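Local coordinates for nitrogenase molybdenum-iron protein alpha chain (Clostridium pasteurianum, PDB 4WES) that forms, with the beta chain, the nitrogenase component that binds the iron-molybdenum cofactor and reduces dinitrogen to ammonium, at residues Gly85-Pro93 with Tyr216-Glu224; Thr350-Phe358 with Val496-Val504. All blocks are in the same frame, centred on the assembly; numbering follows the deposited sequence. Where two conformers were deposited one is given.

Both segments of contact 1 precede those of contact 2 in the chain; the contact centres are about 19 Å apart and their nearest atoms about 5 Å. Contact 1 joins, at the iron-sulfur-molybdenum cluster, a loop leading to strand 106-107 of one parallel sheet to the turn and helix start that follow strand 209-215 of a second. Contact 2 packs helix 352-357 against helix 492-507 beside strand 460-462 of the mixed sheet. Y484 and Y490 connect the two: Y484 hydrogen-bonds to D221 and Y351, while Y490 meets D221 through its backbone N and F499 through its ring. Contact 1 forms pocket wall, whereas contact 2 is hydrophobic helix packing, its Y351 side chain about 8 Å from the cluster.

Contact 1: residues Gly85-Pro93 with Tyr216-Glu224; sequences GGRRFKSKP and YNIGGDAWE. With ICS (iron-sulfur-molybdenum cluster with interstitial carbon), chain F; HCA (3-hydroxy-3-carboxy-adipic acid), chain E.
The pocket of the iron-sulfur-molybdenum cluster is lined here by R87, Y216 and I218, where two loops meet through a single beta bridge between F89 and I218. R87 turns its CG away from the backbone N (chi1 180°) and runs extended past the homocitrate, bringing NH1 to 3.3 Å from cluster sulfur S5A and NE to 3.3 Å from S3B. That same NH1 is 3.1 Å from CG of Y216, with guanidinium and ring planes 55° apart, and I218 CD1 lies over one guanidinium face, toward its rim. A long cationic chain suits this place because its positive guanidinium, beside these two sulfurs, would probably stabilise negative charge on the cluster.

Two backbone hydrogen bonds tie the loops, G219 N to R88 O (3.0 Å) and K90 N to N217 O (3.1 Å); N217 O also accepts from G220 N, on the opposite face of its carbonyl plane. Asparagine suits the place of N217 because its amide works at both ends. ND2 donates to K90 O at 2.8 Å, whereas OD1 accepts from W223 N and, weakly, from A222 N at the start of the helix. N217 ND2 also sits over the centre of the W223 ring, 3.2 Å above its plane, and the other face receives K92 CE near the rim. G219 and G220 take the positive phi angles of two overlapping turns, and the bare CA of G219 lets R88 NH2 lie 3.8 Å from it. One water accepts from R88 NH1 and K90 NZ, which also form salt bridges to E455 and D453 of the beta chain.

The contact joins the loop between helix 77-81 and strand 106-107 to the turn leading from strand 209-215 into helix 221-232, beside the beta subunit.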
loop_
_atom_site.group_PDB
_atom_site.type_symbol
_atom_site.label_atom_id
_atom_site.label_comp_id
_atom_site.label_asym_id
_atom_site.label_seq_id
_atom_site.Cartn_x
_atom_site.Cartn_y
_atom_site.Cartn_z
ATOM N N GLY A 85 22.761 -3.912 -9.207
ATOM C CA GLY A 85 21.533 -4.523 -9.687
ATOM C C GLY A 85 20.851 -3.903 -10.888
ATOM O O GLY A 85 19.867 -4.454 -11.357
ATOM N N GLY A 86 21.379 -2.795 -11.404
ATOM C CA GLY A 86 20.737 -2.166 -12.543
ATOM C C GLY A 86 20.862 -2.947 -13.827
ATOM O O GLY A 86 20.028 -2.829 -14.716
ATOM N N ARG A 87 21.930 -3.732 -13.959
ATOM C CA ARG A 87 22.120 -4.629 -15.103
ATOM C C ARG A 87 21.713 -6.026 -14.627
ATOM O O ARG A 87 22.259 -6.554 -13.660
ATOM C CB ARG A 87 23.534 -4.592 -15.622
ATOM C CG ARG A 87 23.751 -5.522 -16.802
ATOM C CD ARG A 87 24.991 -5.183 -17.555
ATOM N NE ARG A 87 25.343 -6.150 -18.586
ATOM C CZ ARG A 87 26.138 -7.206 -18.404
ATOM N NH1 ARG A 87 26.466 -7.964 -19.424
ATOM N NH2 ARG A 87 26.609 -7.509 -17.192
ATOM N N ARG A 88 20.726 -6.599 -15.329
ATOM C CA ARG A 88 19.943 -7.707 -14.841
ATOM C C ARG A 88 20.492 -9.094 -15.192
ATOM O O ARG A 88 19.724 -9.992 -15.547
ATOM C CB ARG A 88 18.511 -7.546 -15.323
ATOM C CG ARG A 88 17.825 -6.286 -14.798
ATOM C CD ARG A 88 16.461 -6.084 -15.409
ATOM N NE ARG A 88 15.606 -7.231 -15.136
ATOM C CZ ARG A 88 15.186 -8.164 -15.997
ATOM N NH1 ARG A 88 14.559 -9.248 -15.544
ATOM N NH2 ARG A 88 15.391 -8.053 -17.295
ATOM N N PHE A 89 21.799 -9.299 -15.007
ATOM C CA PHE A 89 22.308 -10.660 -15.094
ATOM C C PHE A 89 21.747 -11.465 -13.927
ATOM O O PHE A 89 21.848 -11.074 -12.773
ATOM C CB PHE A 89 23.844 -10.699 -15.107
ATOM C CG PHE A 89 24.553 -9.821 -14.102
ATOM C CD1 PHE A 89 24.860 -10.275 -12.842
ATOM C CD2 PHE A 89 24.934 -8.557 -14.464
ATOM C CE1 PHE A 89 25.542 -9.468 -11.937
ATOM C CE2 PHE A 89 25.627 -7.755 -13.606
ATOM C CZ PHE A 89 25.928 -8.187 -12.338
ATOM N N LYS A 90 21.152 -12.614 -14.221
ATOM C CA LYS A 90 20.571 -13.446 -13.169
ATOM C C LYS A 90 21.550 -14.540 -12.744
ATOM O O LYS A 90 22.280 -15.094 -13.567
ATOM C CB LYS A 90 19.230 -14.035 -13.598
ATOM C CG LYS A 90 18.101 -13.014 -13.768
ATOM C CD LYS A 90 16.757 -13.719 -13.977
ATOM C CE LYS A 90 15.603 -12.734 -14.042
ATOM N NZ LYS A 90 14.317 -13.407 -14.231
ATOM N N SER A 91 21.534 -14.838 -11.458
ATOM C CA SER A 91 22.435 -15.832 -10.854
ATOM C C SER A 91 21.697 -16.671 -9.851
ATOM O O SER A 91 20.780 -16.203 -9.169
ATOM C CB SER A 91 23.598 -15.152 -10.126
ATOM O OG SER A 91 24.331 -14.327 -11.013
ATOM N N LYS A 92 22.119 -17.927 -9.721
ATOM C CA LYS A 92 21.613 -18.759 -8.661
ATOM C C LYS A 92 22.782 -19.557 -8.060
ATOM O O LYS A 92 23.787 -19.781 -8.732
ATOM C CB LYS A 92 20.508 -19.662 -9.143
ATOM C CG LYS A 92 20.917 -20.606 -10.177
ATOM C CD LYS A 92 19.695 -21.320 -10.846
ATOM C CE LYS A 92 20.135 -22.219 -11.982
ATOM N NZ LYS A 92 21.058 -23.289 -11.496
ATOM N N PRO A 93 22.668 -19.979 -6.801
ATOM C CA PRO A 93 23.735 -20.787 -6.233
ATOM C C PRO A 93 23.992 -22.038 -7.078
ATOM O O PRO A 93 23.063 -22.765 -7.409
ATOM C CB PRO A 93 23.182 -21.174 -4.879
ATOM C CG PRO A 93 22.124 -20.231 -4.588
ATOM C CD PRO A 93 21.567 -19.757 -5.872
ATOM N N TYR A 216 25.176 -12.970 -21.039
ATOM C CA TYR A 216 25.262 -12.517 -19.655
ATOM C C TYR A 216 24.027 -12.838 -18.828
ATOM O O TYR A 216 23.870 -12.377 -17.720
ATOM C CB TYR A 216 25.683 -11.047 -19.630
ATOM C CG TYR A 216 26.959 -10.859 -20.406
ATOM C CD1 TYR A 216 28.184 -11.163 -19.835
ATOM C CD2 TYR A 216 26.942 -10.432 -21.713
ATOM C CE1 TYR A 216 29.352 -11.073 -20.542
ATOM C CE2 TYR A 216 28.118 -10.308 -22.442
ATOM C CZ TYR A 216 29.327 -10.626 -21.859
ATOM O OH TYR A 216 30.511 -10.520 -22.560
ATOM N N ASN A 217 23.145 -13.690 -19.382
ATOM C CA ASN A 217 21.942 -14.133 -18.679
ATOM C C ASN A 217 21.050 -12.995 -18.216
ATOM O O ASN A 217 20.432 -13.059 -17.153
ATOM C CB ASN A 217 22.274 -15.051 -17.485
ATOM C CG ASN A 217 21.092 -15.911 -17.080
ATOM O OD1 ASN A 217 20.286 -16.310 -17.925
ATOM N ND2 ASN A 217 20.996 -16.248 -15.803
ATOM N N ILE A 218 20.935 -11.954 -19.050
ATOM C CA ILE A 218 20.027 -10.864 -18.712
ATOM C C ILE A 218 18.601 -11.393 -18.725
ATOM O O ILE A 218 18.163 -12.003 -19.691
ATOM C CB ILE A 218 20.186 -9.700 -19.684
ATOM C CG1 ILE A 218 21.654 -9.216 -19.785
ATOM C CG2 ILE A 218 19.241 -8.564 -19.304
ATOM C CD1 ILE A 218 22.335 -8.882 -18.460
ATOM N N GLY A 219 17.889 -11.187 -17.624
ATOM C CA GLY A 219 16.521 -11.667 -17.526
ATOM C C GLY A 219 16.343 -13.158 -17.688
ATOM O O GLY A 219 15.240 -13.594 -17.990
ATOM N N GLY A 220 17.395 -13.962 -17.488
ATOM C CA GLY A 220 17.281 -15.387 -17.678
ATOM C C GLY A 220 17.526 -15.908 -19.075
ATOM O O GLY A 220 17.317 -17.120 -19.303
ATOM N N ASP A 221 18.020 -15.091 -19.968
ATOM C CA ASP A 221 18.273 -15.521 -21.349
ATOM C C ASP A 221 19.139 -16.799 -21.440
ATOM O O ASP A 221 18.876 -17.644 -22.294
ATOM C CB ASP A 221 19.002 -14.423 -22.128
ATOM C CG ASP A 221 18.142 -13.303 -22.639
ATOM O OD1 ASP A 221 16.891 -13.349 -22.518
ATOM O OD2 ASP A 221 18.774 -12.325 -23.144
ATOM N N ALA A 222 20.210 -16.863 -20.656
ATOM C CA ALA A 222 21.146 -17.976 -20.791
ATOM C C ALA A 222 20.502 -19.280 -20.348
ATOM O O ALA A 222 20.699 -20.340 -20.962
ATOM C CB ALA A 222 22.403 -17.739 -19.999
ATOM N N TRP A 223 19.710 -19.233 -19.268
ATOM C CA TRP A 223 19.024 -20.434 -18.827
ATOM C C TRP A 223 18.074 -20.957 -19.894
ATOM O O TRP A 223 17.900 -22.175 -20.048
ATOM C CB TRP A 223 18.300 -20.194 -17.509
ATOM C CG TRP A 223 19.223 -19.921 -16.372
ATOM C CD1 TRP A 223 20.470 -20.480 -16.165
ATOM C CD2 TRP A 223 18.997 -19.049 -15.263
ATOM N NE1 TRP A 223 21.005 -20.029 -14.987
ATOM C CE2 TRP A 223 20.130 -19.151 -14.413
ATOM C CE3 TRP A 223 17.940 -18.213 -14.877
ATOM C CZ2 TRP A 223 20.253 -18.422 -13.268
ATOM C CZ3 TRP A 223 18.072 -17.471 -13.713
ATOM C CH2 TRP A 223 19.219 -17.605 -12.915
ATOM N N GLU A 224 17.456 -20.055 -20.650
ATOM C CA GLU A 224 16.548 -20.482 -21.712
ATOM C C GLU A 224 17.311 -21.110 -22.883
ATOM O O GLU A 224 16.850 -22.125 -23.423
ATOM C CB GLU A 224 15.661 -19.295 -22.136
ATOM C CG GLU A 224 14.802 -19.576 -23.357
ATOM C CD GLU A 224 13.813 -20.726 -23.282
ATOM O OE1 GLU A 224 13.294 -21.082 -24.359
ATOM O OE2 GLU A 224 13.556 -21.238 -22.157
HETATM FE FE1 ICS F . 27.314 -7.211 -25.659
HETATM MO MO1 ICS F . 23.534 -2.589 -22.089
HETATM FE FE2 ICS F . 27.428 -5.010 -24.171
HETATM FE FE3 ICS F . 25.648 -6.919 -23.591
HETATM FE FE4 ICS F . 25.380 -5.463 -25.798
HETATM FE FE5 ICS F . 23.993 -3.724 -24.487
HETATM FE FE6 ICS F . 26.005 -3.325 -22.838
HETATM FE FE7 ICS F . 24.256 -5.158 -22.299
HETATM C CX ICS F . 25.451 -4.946 -23.917
HETATM S S1A ICS F . 27.551 -5.052 -26.429
HETATM S S1B ICS F . 24.821 -1.726 -23.841
HETATM S S2A ICS F . 27.928 -7.118 -23.490
HETATM S S2B ICS F . 28.185 -3.293 -22.976
HETATM S S3A ICS F . 23.748 -4.219 -26.674
HETATM S S3B ICS F . 25.175 -3.743 -20.820
HETATM S S4A ICS F . 25.064 -7.729 -25.626
HETATM S S4B ICS F . 22.350 -4.340 -23.096
HETATM S S5A ICS F . 24.346 -7.307 -21.817
HETATM C C1 HCA E . 25.983 0.103 -19.169
HETATM C C2 HCA E . 24.852 -0.794 -18.660
HETATM C C3 HCA E . 23.599 -0.773 -19.533
HETATM C C4 HCA E . 22.725 0.469 -19.273
HETATM C C5 HCA E . 21.376 0.265 -19.985
HETATM C C6 HCA E . 20.521 1.459 -20.291
HETATM C C7 HCA E . 22.757 -2.011 -19.219
HETATM O O1 HCA E . 26.024 0.409 -20.368
HETATM O O2 HCA E . 26.849 0.472 -18.358
HETATM O O3 HCA E . 19.265 1.340 -20.146
HETATM O O4 HCA E . 21.062 2.513 -20.691
HETATM O O5 HCA E . 22.404 -2.724 -20.184
HETATM O O6 HCA E . 22.415 -2.217 -18.046
HETATM O O7 HCA E . 23.953 -0.778 -20.908
HETATM O O HOH W 1 13.038 -11.791 -16.056
#

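Contact 2: residues Thr350-Phe358 with Val496-Val504; sequences TYMNMLKSF and VVNFGHELV
M354 lays its terminal methyl on the ring of F499, making a CH-pi contact: CE is 3.8 Å from the centroid of the F499 ring and 21° off the normal. The sulfur takes part as well, in an oblique Met-aromatic contact with SD 4.5 Å from the same centroid. A bend at the last torsion of M354 (chi3 53°) folds CE over the face, while SD lies 3.8 Å from CG1 of V496. Methionine fits because its flexible, polarisable thioether can follow both an aromatic face and a branched side chain.

F499 is surrounded on further sides by the partner segment. F358 brings CE2 into the plane of the F499 ring at its edge, 3.7 Å from CD1, and L355 CD2 reaches that edge too, 4.1 Å from F499 CE1. Y351 meets the ring obliquely, while its hydroxyl is hydrogen-bonded to Y484. The F358 ring, in turn, has V496 CG1 and L503 CD2 at its own edge and rests near the backbone of G500, where CE2 is 3.9 Å from CA. Lacking a side chain, G500 admits the large ring close to its helix.

The axes of helix 352-357 and of the 496-504 part of helix 492-507 cross at -60° and come within 11.7 Å, a separation filled by these large side chains. Helix 306-334 and F462 of strand 460-462 pack around them, and Y490 adds an edge-to-face contact with F499. Across the interface the contacts are apolar, through carbon, sulfur and aromatic rings, so dispersion and the exclusion of water hold the two helices together.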
loop_
_atom_site.group_PDB
_atom_site.type_symbol
_atom_site.label_atom_id
_atom_site.label_comp_id
_atom_site.label_asym_id
_atom_site.label_seq_id
_atom_site.Cartn_x
_atom_site.Cartn_y
_atom_site.Cartn_z
ATOM N N THR A 350 20.961 -8.243 -33.258
ATOM C CA THR A 350 20.434 -9.578 -32.960
ATOM C C THR A 350 18.904 -9.621 -32.837
ATOM O O THR A 350 18.323 -10.671 -33.062
ATOM C CB THR A 350 21.155 -10.190 -31.767
ATOM O OG1 THR A 350 21.016 -9.310 -30.669
ATOM C CG2 THR A 350 22.593 -10.472 -32.098
ATOM N N TYR A 351 18.263 -8.495 -32.469
ATOM C CA TYR A 351 16.804 -8.437 -32.401
ATOM C C TYR A 351 16.096 -8.261 -33.760
ATOM O O TYR A 351 14.874 -8.353 -33.839
ATOM C CB TYR A 351 16.347 -7.360 -31.373
ATOM C CG TYR A 351 16.364 -7.935 -29.976
ATOM C CD1 TYR A 351 15.193 -8.390 -29.407
ATOM C CD2 TYR A 351 17.540 -8.055 -29.249
ATOM C CE1 TYR A 351 15.201 -9.006 -28.179
ATOM C CE2 TYR A 351 17.569 -8.668 -27.993
ATOM C CZ TYR A 351 16.396 -9.142 -27.449
ATOM O OH TYR A 351 16.357 -9.804 -26.258
ATOM N N MET A 352 16.856 -7.999 -34.819
ATOM C CA MET A 352 16.222 -7.668 -36.100
ATOM C C MET A 352 15.396 -8.806 -36.669
ATOM O O MET A 352 14.313 -8.559 -37.233
ATOM C CB MET A 352 17.286 -7.255 -37.112
ATOM C CG MET A 352 17.760 -5.832 -36.880
ATOM S SD MET A 352 19.042 -5.347 -38.040
ATOM C CE MET A 352 19.123 -3.595 -37.683
ATOM N N ASN A 353 15.883 -10.051 -36.605
ATOM C CA ASN A 353 15.145 -11.116 -37.267
ATOM C C ASN A 353 13.792 -11.393 -36.608
ATOM O O ASN A 353 12.839 -11.759 -37.289
ATOM C CB ASN A 353 15.976 -12.399 -37.399
ATOM C CG ASN A 353 16.066 -13.221 -36.108
ATOM O OD1 ASN A 353 15.204 -14.045 -35.821
ATOM N ND2 ASN A 353 17.097 -13.004 -35.327
ATOM N N MET A 354 13.713 -11.153 -35.294
ATOM C CA MET A 354 12.467 -11.337 -34.573
ATOM C C MET A 354 11.463 -10.282 -35.034
ATOM O O MET A 354 10.309 -10.595 -35.376
ATOM C CB MET A 354 12.730 -11.270 -33.074
ATOM C CG MET A 354 11.469 -11.489 -32.266
ATOM S SD MET A 354 11.731 -12.186 -30.651
ATOM C CE MET A 354 12.940 -11.065 -29.932
ATOM N N LEU A 355 11.881 -9.021 -35.078
ATOM C CA LEU A 355 10.987 -7.969 -35.576
ATOM C C LEU A 355 10.524 -8.256 -37.000
ATOM O O LEU A 355 9.338 -8.088 -37.323
ATOM C CB LEU A 355 11.669 -6.616 -35.493
ATOM C CG LEU A 355 11.914 -6.124 -34.061
ATOM C CD1 LEU A 355 12.673 -4.815 -34.077
ATOM C CD2 LEU A 355 10.627 -5.963 -33.281
ATOM N N LYS A 356 11.448 -8.711 -37.846
ATOM C CA LYS A 356 11.075 -8.979 -39.227
ATOM C C LYS A 356 10.036 -10.102 -39.305
ATOM O O LYS A 356 9.080 -10.004 -40.078
ATOM C CB LYS A 356 12.301 -9.358 -40.047
ATOM C CG LYS A 356 11.997 -9.496 -41.532
ATOM C CD LYS A 356 13.250 -9.673 -42.366
ATOM C CE LYS A 356 12.898 -9.862 -43.840
ATOM N NZ LYS A 356 14.116 -10.288 -44.578
ATOM N N SER A 357 10.192 -11.146 -38.500
ATOM C CA SER A 357 9.203 -12.204 -38.459
ATOM C C SER A 357 7.831 -11.735 -38.002
ATOM O O SER A 357 6.809 -12.268 -38.468
ATOM C CB SER A 357 9.658 -13.354 -37.557
ATOM O OG SER A 357 10.781 -14.014 -38.097
ATOM N N PHE A 358 7.782 -10.710 -37.156
ATOM C CA PHE A 358 6.526 -10.126 -36.704
ATOM C C PHE A 358 5.917 -9.156 -37.745
ATOM O O PHE A 358 4.829 -8.620 -37.520
ATOM C CB PHE A 358 6.728 -9.324 -35.405
ATOM C CG PHE A 358 7.121 -10.121 -34.167
ATOM C CD1 PHE A 358 7.223 -11.516 -34.147
ATOM C CD2 PHE A 358 7.370 -9.434 -33.010
ATOM C CE1 PHE A 358 7.568 -12.148 -32.965
ATOM C CE2 PHE A 358 7.718 -10.060 -31.847
ATOM C CZ PHE A 358 7.823 -11.429 -31.821
ATOM N N VAL A 496 10.884 -15.503 -27.360
ATOM C CA VAL A 496 10.101 -14.880 -28.423
ATOM C C VAL A 496 8.684 -14.588 -27.892
ATOM O O VAL A 496 8.132 -13.523 -28.178
ATOM C CB VAL A 496 10.042 -15.761 -29.687
ATOM C CG1 VAL A 496 9.267 -15.065 -30.780
ATOM C CG2 VAL A 496 11.418 -16.129 -30.197
ATOM N N VAL A 497 8.106 -15.560 -27.190
ATOM C CA VAL A 497 6.756 -15.388 -26.664
ATOM C C VAL A 497 6.722 -14.261 -25.631
ATOM O O VAL A 497 5.808 -13.420 -25.646
ATOM C CB VAL A 497 6.255 -16.718 -26.109
ATOM C CG1 VAL A 497 4.906 -16.551 -25.413
ATOM C CG2 VAL A 497 6.193 -17.777 -27.219
ATOM N N ASN A 498 7.693 -14.238 -24.705
ATOM C CA ASN A 498 7.716 -13.185 -23.701
ATOM C C ASN A 498 7.833 -11.801 -24.372
ATOM O O ASN A 498 7.112 -10.852 -24.014
ATOM C CB ASN A 498 8.838 -13.415 -22.721
ATOM C CG ASN A 498 8.676 -14.682 -21.918
ATOM O OD1 ASN A 498 7.553 -15.150 -21.689
ATOM N ND2 ASN A 498 9.791 -15.199 -21.414
ATOM N N PHE A 499 8.767 -11.700 -25.303
ATOM C CA PHE A 499 9.020 -10.443 -25.993
ATOM C C PHE A 499 7.791 -10.019 -26.791
ATOM O O PHE A 499 7.380 -8.851 -26.724
ATOM C CB PHE A 499 10.213 -10.637 -26.949
ATOM C CG PHE A 499 10.527 -9.423 -27.774
ATOM C CD1 PHE A 499 10.031 -9.252 -29.052
ATOM C CD2 PHE A 499 11.364 -8.434 -27.300
ATOM C CE1 PHE A 499 10.308 -8.113 -29.803
ATOM C CE2 PHE A 499 11.653 -7.313 -28.060
ATOM C CZ PHE A 499 11.125 -7.167 -29.293
ATOM N N GLY A 500 7.202 -10.933 -27.541
ATOM C CA GLY A 500 6.073 -10.563 -28.372
ATOM C C GLY A 500 4.871 -10.102 -27.592
ATOM O O GLY A 500 4.240 -9.100 -27.953
ATOM N N HIS A 501 4.545 -10.767 -26.497
ATOM C CA HIS A 501 3.408 -10.326 -25.703
ATOM C C HIS A 501 3.655 -8.979 -25.081
ATOM O O HIS A 501 2.735 -8.159 -24.976
ATOM C CB HIS A 501 2.962 -11.376 -24.688
ATOM C CG HIS A 501 2.142 -12.460 -25.295
ATOM N ND1 HIS A 501 0.912 -12.225 -25.879
ATOM C CD2 HIS A 501 2.421 -13.771 -25.482
ATOM C CE1 HIS A 501 0.452 -13.369 -26.357
ATOM N NE2 HIS A 501 1.359 -14.314 -26.159
ATOM N N GLU A 502 4.870 -8.738 -24.591
ATOM C CA GLU A 502 5.179 -7.441 -24.048
ATOM C C GLU A 502 5.061 -6.347 -25.106
ATOM O O GLU A 502 4.631 -5.211 -24.813
ATOM C CB GLU A 502 6.549 -7.446 -23.372
ATOM C CG GLU A 502 6.528 -8.183 -22.045
ATOM C CD GLU A 502 5.759 -7.477 -20.933
ATOM O OE1 GLU A 502 5.679 -6.278 -20.966
ATOM O OE2 GLU A 502 5.334 -8.176 -19.994
ATOM N N LEU A 503 5.495 -6.639 -26.320
ATOM C CA LEU A 503 5.481 -5.674 -27.395
ATOM C C LEU A 503 4.056 -5.340 -27.817
ATOM O O LEU A 503 3.683 -4.153 -27.937
ATOM C CB LEU A 503 6.324 -6.150 -28.556
ATOM C CG LEU A 503 6.477 -5.135 -29.707
ATOM C CD1 LEU A 503 6.953 -3.795 -29.215
ATOM C CD2 LEU A 503 7.423 -5.724 -30.741
ATOM N N VAL A 504 3.247 -6.364 -28.029
ATOM C CA VAL A 504 1.821 -6.148 -28.338
ATOM C C VAL A 504 1.171 -5.374 -27.206
ATOM O O VAL A 504 0.440 -4.390 -27.435
ATOM C CB VAL A 504 1.107 -7.508 -28.566
ATOM C CG1 VAL A 504 -0.402 -7.285 -28.666
ATOM C CG2 VAL A 504 1.646 -8.174 -29.786
#